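Lysozyme C (Equus asinus, PDB 5XUW) hydrolyses the beta-1,4 linkages between N-acetylmuramic acid and N-acetylglucosamine in bacterial peptidoglycan and binds one calcium ion. Local coordinates at residues K1-K13 and W28-R41. Residues are numbered along the deposited sequence; the frame is centred on the assembly and turned at random.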
# COMPACT_ATOMS: atom_id res chain seq x y z
N LYS A 1 7.47 -4.76 11.21
CA LYS A 1 7.96 -5.91 10.38
C LYS A 1 8.44 -5.36 9.05
O LYS A 1 7.81 -4.46 8.49
CB LYS A 1 6.82 -6.92 10.15
CG LYS A 1 7.08 -8.07 9.20
CD LYS A 1 5.80 -8.84 8.92
CE LYS A 1 6.00 -9.91 7.86
NZ LYS A 1 6.82 -11.05 8.30
N VAL A 2 9.56 -5.89 8.55
CA VAL A 2 10.03 -5.60 7.20
C VAL A 2 9.91 -6.89 6.38
O VAL A 2 10.58 -7.89 6.67
CB VAL A 2 11.46 -5.04 7.17
CG1 VAL A 2 11.91 -4.77 5.74
CG2 VAL A 2 11.54 -3.78 8.01
N PHE A 3 9.03 -6.87 5.38
CA PHE A 3 8.87 -7.99 4.45
C PHE A 3 10.07 -8.10 3.51
O PHE A 3 10.67 -7.09 3.18
CB PHE A 3 7.64 -7.79 3.55
CG PHE A 3 6.34 -8.06 4.23
CD1 PHE A 3 5.71 -7.07 4.97
CD2 PHE A 3 5.71 -9.29 4.08
CE1 PHE A 3 4.48 -7.32 5.58
CE2 PHE A 3 4.48 -9.54 4.67
CZ PHE A 3 3.87 -8.56 5.43
N SER A 4 10.41 -9.31 3.09
CA SER A 4 11.21 -9.48 1.88
C SER A 4 10.25 -9.30 0.72
O SER A 4 9.05 -9.53 0.87
CB SER A 4 11.87 -10.86 1.79
OG SER A 4 10.94 -11.88 1.49
N LYS A 5 10.78 -8.92 -0.43
CA LYS A 5 9.94 -8.79 -1.62
C LYS A 5 9.10 -10.03 -1.87
O LYS A 5 7.89 -9.94 -2.08
CB LYS A 5 10.80 -8.48 -2.84
CG LYS A 5 10.03 -8.45 -4.15
CD LYS A 5 10.77 -7.71 -5.24
CE LYS A 5 12.01 -8.43 -5.69
NZ LYS A 5 12.70 -7.66 -6.77
N CYS A 6 9.72 -11.21 -1.85
CA CYS A 6 8.99 -12.45 -2.15
C CYS A 6 8.00 -12.87 -1.07
O CYS A 6 6.94 -13.42 -1.38
CB CYS A 6 9.96 -13.58 -2.47
SG CYS A 6 10.81 -13.30 -4.04
N GLU A 7 8.35 -12.62 0.19
CA GLU A 7 7.41 -12.82 1.29
C GLU A 7 6.13 -12.01 1.05
O GLU A 7 5.02 -12.53 1.20
CB GLU A 7 8.03 -12.39 2.61
CG GLU A 7 7.18 -12.69 3.82
CD GLU A 7 7.79 -12.16 5.10
OE1 GLU A 7 8.82 -11.45 5.03
OE2 GLU A 7 7.21 -12.45 6.16
N LEU A 8 6.30 -10.73 0.71
CA LEU A 8 5.15 -9.87 0.47
C LEU A 8 4.34 -10.36 -0.73
O LEU A 8 3.12 -10.44 -0.66
CB LEU A 8 5.55 -8.41 0.29
CG LEU A 8 4.38 -7.43 0.13
CD1 LEU A 8 3.42 -7.49 1.32
CD2 LEU A 8 4.88 -6.00 -0.09
N ALA A 9 5.03 -10.73 -1.81
CA ALA A 9 4.36 -11.23 -3.02
C ALA A 9 3.43 -12.42 -2.71
O ALA A 9 2.27 -12.46 -3.12
CB ALA A 9 5.39 -11.63 -4.05
N HIS A 10 3.93 -13.37 -1.92
CA HIS A 10 3.14 -14.54 -1.56
C HIS A 10 1.97 -14.24 -0.62
O HIS A 10 0.89 -14.80 -0.78
CB HIS A 10 4.05 -15.65 -1.05
CG HIS A 10 4.73 -16.36 -2.17
ND1 HIS A 10 4.13 -17.39 -2.86
CD2 HIS A 10 5.91 -16.13 -2.79
CE1 HIS A 10 4.93 -17.79 -3.82
NE2 HIS A 10 6.02 -17.04 -3.80
N LYS A 11 2.19 -13.35 0.34
CA LYS A 11 1.12 -12.86 1.21
C LYS A 11 0.00 -12.19 0.39
O LYS A 11 -1.17 -12.54 0.52
CB LYS A 11 1.70 -11.88 2.23
CG LYS A 11 0.70 -11.22 3.17
CD LYS A 11 -0.16 -12.21 3.93
CE LYS A 11 -1.06 -11.48 4.93
NZ LYS A 11 -1.97 -12.40 5.65
N LEU A 12 0.39 -11.24 -0.46
CA LEU A 12 -0.58 -10.54 -1.30
C LEU A 12 -1.30 -11.50 -2.25
O LEU A 12 -2.51 -11.38 -2.46
CB LEU A 12 0.09 -9.40 -2.07
CG LEU A 12 0.70 -8.27 -1.24
CD1 LEU A 12 1.11 -7.12 -2.15
CD2 LEU A 12 -0.21 -7.75 -0.13
N LYS A 13 -0.57 -12.47 -2.80
CA LYS A 13 -1.19 -13.51 -3.64
C LYS A 13 -2.27 -14.27 -2.87
O LYS A 13 -3.36 -14.52 -3.40
CB LYS A 13 -0.15 -14.50 -4.18
CG LYS A 13 -0.74 -15.57 -5.10
CD LYS A 13 0.32 -16.38 -5.82
CE LYS A 13 -0.28 -17.59 -6.53
NZ LYS A 13 -1.36 -17.20 -7.49
N TRP A 28 1.52 -4.32 -7.29
CA TRP A 28 1.19 -4.18 -5.86
C TRP A 28 2.43 -4.24 -4.96
O TRP A 28 2.58 -3.44 -4.03
CB TRP A 28 0.21 -5.29 -5.45
CG TRP A 28 -1.18 -5.03 -5.92
CD1 TRP A 28 -1.86 -5.68 -6.90
CD2 TRP A 28 -2.05 -4.03 -5.41
NE1 TRP A 28 -3.13 -5.14 -7.03
CE2 TRP A 28 -3.26 -4.13 -6.12
CE3 TRP A 28 -1.93 -3.07 -4.41
CZ2 TRP A 28 -4.35 -3.30 -5.85
CZ3 TRP A 28 -3.00 -2.24 -4.14
CH2 TRP A 28 -4.20 -2.37 -4.86
N VAL A 29 3.31 -5.21 -5.23
CA VAL A 29 4.55 -5.35 -4.47
C VAL A 29 5.46 -4.14 -4.71
O VAL A 29 6.06 -3.60 -3.78
CB VAL A 29 5.27 -6.68 -4.77
CG1 VAL A 29 6.59 -6.78 -4.02
CG2 VAL A 29 4.39 -7.86 -4.37
N CYS A 30 5.53 -3.70 -5.97
CA CYS A 30 6.33 -2.52 -6.32
C CYS A 30 5.86 -1.28 -5.57
O CYS A 30 6.67 -0.53 -5.02
CB CYS A 30 6.31 -2.29 -7.84
SG CYS A 30 7.56 -1.14 -8.43
N MET A 31 4.55 -1.07 -5.51
CA MET A 31 4.02 0.09 -4.77
C MET A 31 4.50 0.02 -3.32
O MET A 31 4.97 1.02 -2.78
CB MET A 31 2.49 0.14 -4.87
CG MET A 31 1.81 1.23 -4.05
SD MET A 31 1.36 0.72 -2.38
CE MET A 31 -0.01 -0.38 -2.73
N ALA A 32 4.45 -1.16 -2.71
CA ALA A 32 4.90 -1.28 -1.32
C ALA A 32 6.40 -0.99 -1.17
O ALA A 32 6.80 -0.32 -0.21
CB ALA A 32 4.56 -2.65 -0.77
N GLU A 33 7.22 -1.46 -2.11
CA GLU A 33 8.66 -1.23 -2.02
C GLU A 33 8.96 0.26 -2.01
O GLU A 33 9.75 0.73 -1.19
CB GLU A 33 9.45 -1.89 -3.16
CG GLU A 33 10.96 -1.81 -2.91
CD GLU A 33 11.83 -2.57 -3.88
OE1 GLU A 33 11.33 -3.30 -4.76
OE2 GLU A 33 13.06 -2.42 -3.76
N TYR A 34 8.36 1.00 -2.93
CA TYR A 34 8.70 2.41 -3.07
C TYR A 34 7.95 3.33 -2.11
O TYR A 34 8.45 4.41 -1.80
CB TYR A 34 8.62 2.82 -4.55
CG TYR A 34 9.71 2.11 -5.33
CD1 TYR A 34 11.02 2.62 -5.35
CD2 TYR A 34 9.48 0.90 -5.96
CE1 TYR A 34 12.04 1.96 -6.01
CE2 TYR A 34 10.50 0.22 -6.61
CZ TYR A 34 11.78 0.77 -6.64
OH TYR A 34 12.79 0.10 -7.27
N GLU A 35 6.79 2.90 -1.60
CA GLU A 35 6.06 3.69 -0.60
C GLU A 35 6.68 3.57 0.79
O GLU A 35 6.83 4.58 1.48
CB GLU A 35 4.58 3.28 -0.55
CG GLU A 35 3.76 3.78 -1.75
CD GLU A 35 3.58 5.28 -1.79
OE1 GLU A 35 3.78 5.96 -0.76
OE2 GLU A 35 3.24 5.80 -2.88
N SER A 36 7.04 2.36 1.20
CA SER A 36 7.45 2.08 2.57
C SER A 36 8.77 1.30 2.76
O SER A 36 9.13 0.99 3.90
CB SER A 36 6.34 1.27 3.24
OG SER A 36 6.25 -0.02 2.66
N ASN A 37 9.45 0.94 1.66
CA ASN A 37 10.58 0.00 1.70
C ASN A 37 10.23 -1.31 2.43
O ASN A 37 11.06 -1.87 3.16
CB ASN A 37 11.82 0.69 2.32
CG ASN A 37 13.14 -0.04 1.98
OD1 ASN A 37 14.13 0.08 2.71
ND2 ASN A 37 13.14 -0.80 0.91
N PHE A 38 9.00 -1.79 2.21
CA PHE A 38 8.47 -3.03 2.80
C PHE A 38 8.28 -3.04 4.32
O PHE A 38 8.09 -4.10 4.90
CB PHE A 38 9.32 -4.25 2.41
CG PHE A 38 9.40 -4.51 0.92
CD1 PHE A 38 8.25 -4.53 0.14
CD2 PHE A 38 10.63 -4.75 0.32
CE1 PHE A 38 8.32 -4.78 -1.22
CE2 PHE A 38 10.70 -5.01 -1.05
CZ PHE A 38 9.55 -5.03 -1.81
N ASN A 39 8.27 -1.85 4.94
CA ASN A 39 8.23 -1.70 6.39
C ASN A 39 6.82 -1.34 6.85
O ASN A 39 6.31 -0.27 6.52
CB ASN A 39 9.22 -0.62 6.81
CG ASN A 39 9.44 -0.58 8.32
OD1 ASN A 39 8.69 -1.15 9.10
ND2 ASN A 39 10.50 0.10 8.73
N THR A 40 6.21 -2.23 7.63
CA THR A 40 4.85 -2.01 8.14
C THR A 40 4.77 -0.83 9.09
O THR A 40 3.69 -0.32 9.32
CB THR A 40 4.29 -3.24 8.87
OG1 THR A 40 5.14 -3.57 9.98
CG2 THR A 40 4.18 -4.43 7.95
N ARG A 41 5.90 -0.41 9.66
CA ARG A 41 5.93 0.75 10.55
C ARG A 41 6.29 2.07 9.86
O ARG A 41 6.53 3.08 10.53
CB ARG A 41 6.91 0.49 11.68
CG ARG A 41 6.56 -0.76 12.45
CD ARG A 41 7.30 -0.81 13.76
NE ARG A 41 6.93 -2.00 14.51
CZ ARG A 41 7.27 -2.26 15.77
NH1 ARG A 41 8.01 -1.39 16.46
NH2 ARG A 41 6.86 -3.39 16.34
O HOH W 1 9.27 -2.56 11.34
O HOH W 2 13.27 -5.34 -5.42
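Val-2 and Asn-39 form a single antiparallel beta bridge that extends a helix-helix packing in the alpha domain of this C-type lysozyme, joining the N-terminal residues 1-4 and helix 5-13 to helix 28-36 and the turn after it. Two backbone bonds define the bridge: Thr-40 N to Lys-1 O (2.9 Å, 170° at the hydrogen) and Phe-3 N to Phe-38 O (3.0 Å, 155°). The alpha-amino nitrogen, Lys-1 N, also donates to Thr-40 OG1 at 2.9 Å. A water joins it to Asn-39 OD1, the same oxygen that closes an Asx turn onto Arg-41 N.

Beyond the bridge, the type I' turn from Ser-36 to Asn-39 turns Phe-38 toward helix 5-13. Lys-5 CA meets its ring off-centre in a CH-pi contact, 4.2 Å from the centroid, while Glu-33 CA lies over a face of the same ring near the rim. The Phe-3 ring is sandwiched by Lys-1 CE and Leu-8 CD1, each over its centre, and Thr-40 CG2 touches its edge at CE1. Lys-1 NZ forms a salt bridge with Glu-7 OE2, and Glu-7 forms a capping box with Ser-4 at the helix start.

The axes of segments 5-13 and 28-36 approach to 9.9 Å, their N-to-C directions 133° apart. Val-29 is a knob among Lys-5, Leu-8, Ala-9 and Leu-12; with CG1 anti to the backbone N, CG1 faces Lys-5 CG and CG2 lies 3.6 Å from Ala-9 CA. Leu-8 CD2 meets Ala-32 CB at 3.4 Å, a close carbon-carbon approach.

Tyr-123 accepts from Lys-5 NZ through its carbonyl O, makes a cation-pi contact with that lysine, and hydrogen-bonds Glu-33 OE1 through OH; a water also links Lys-5 and Glu-33. The side chain of Thr-40 is about 7 Å from the bound calcium ion, Leu-12 and Trp-28 pack on helix 89-100, and Ser-36 OG meets Leu-56 O between strands 53-54 and 59-60.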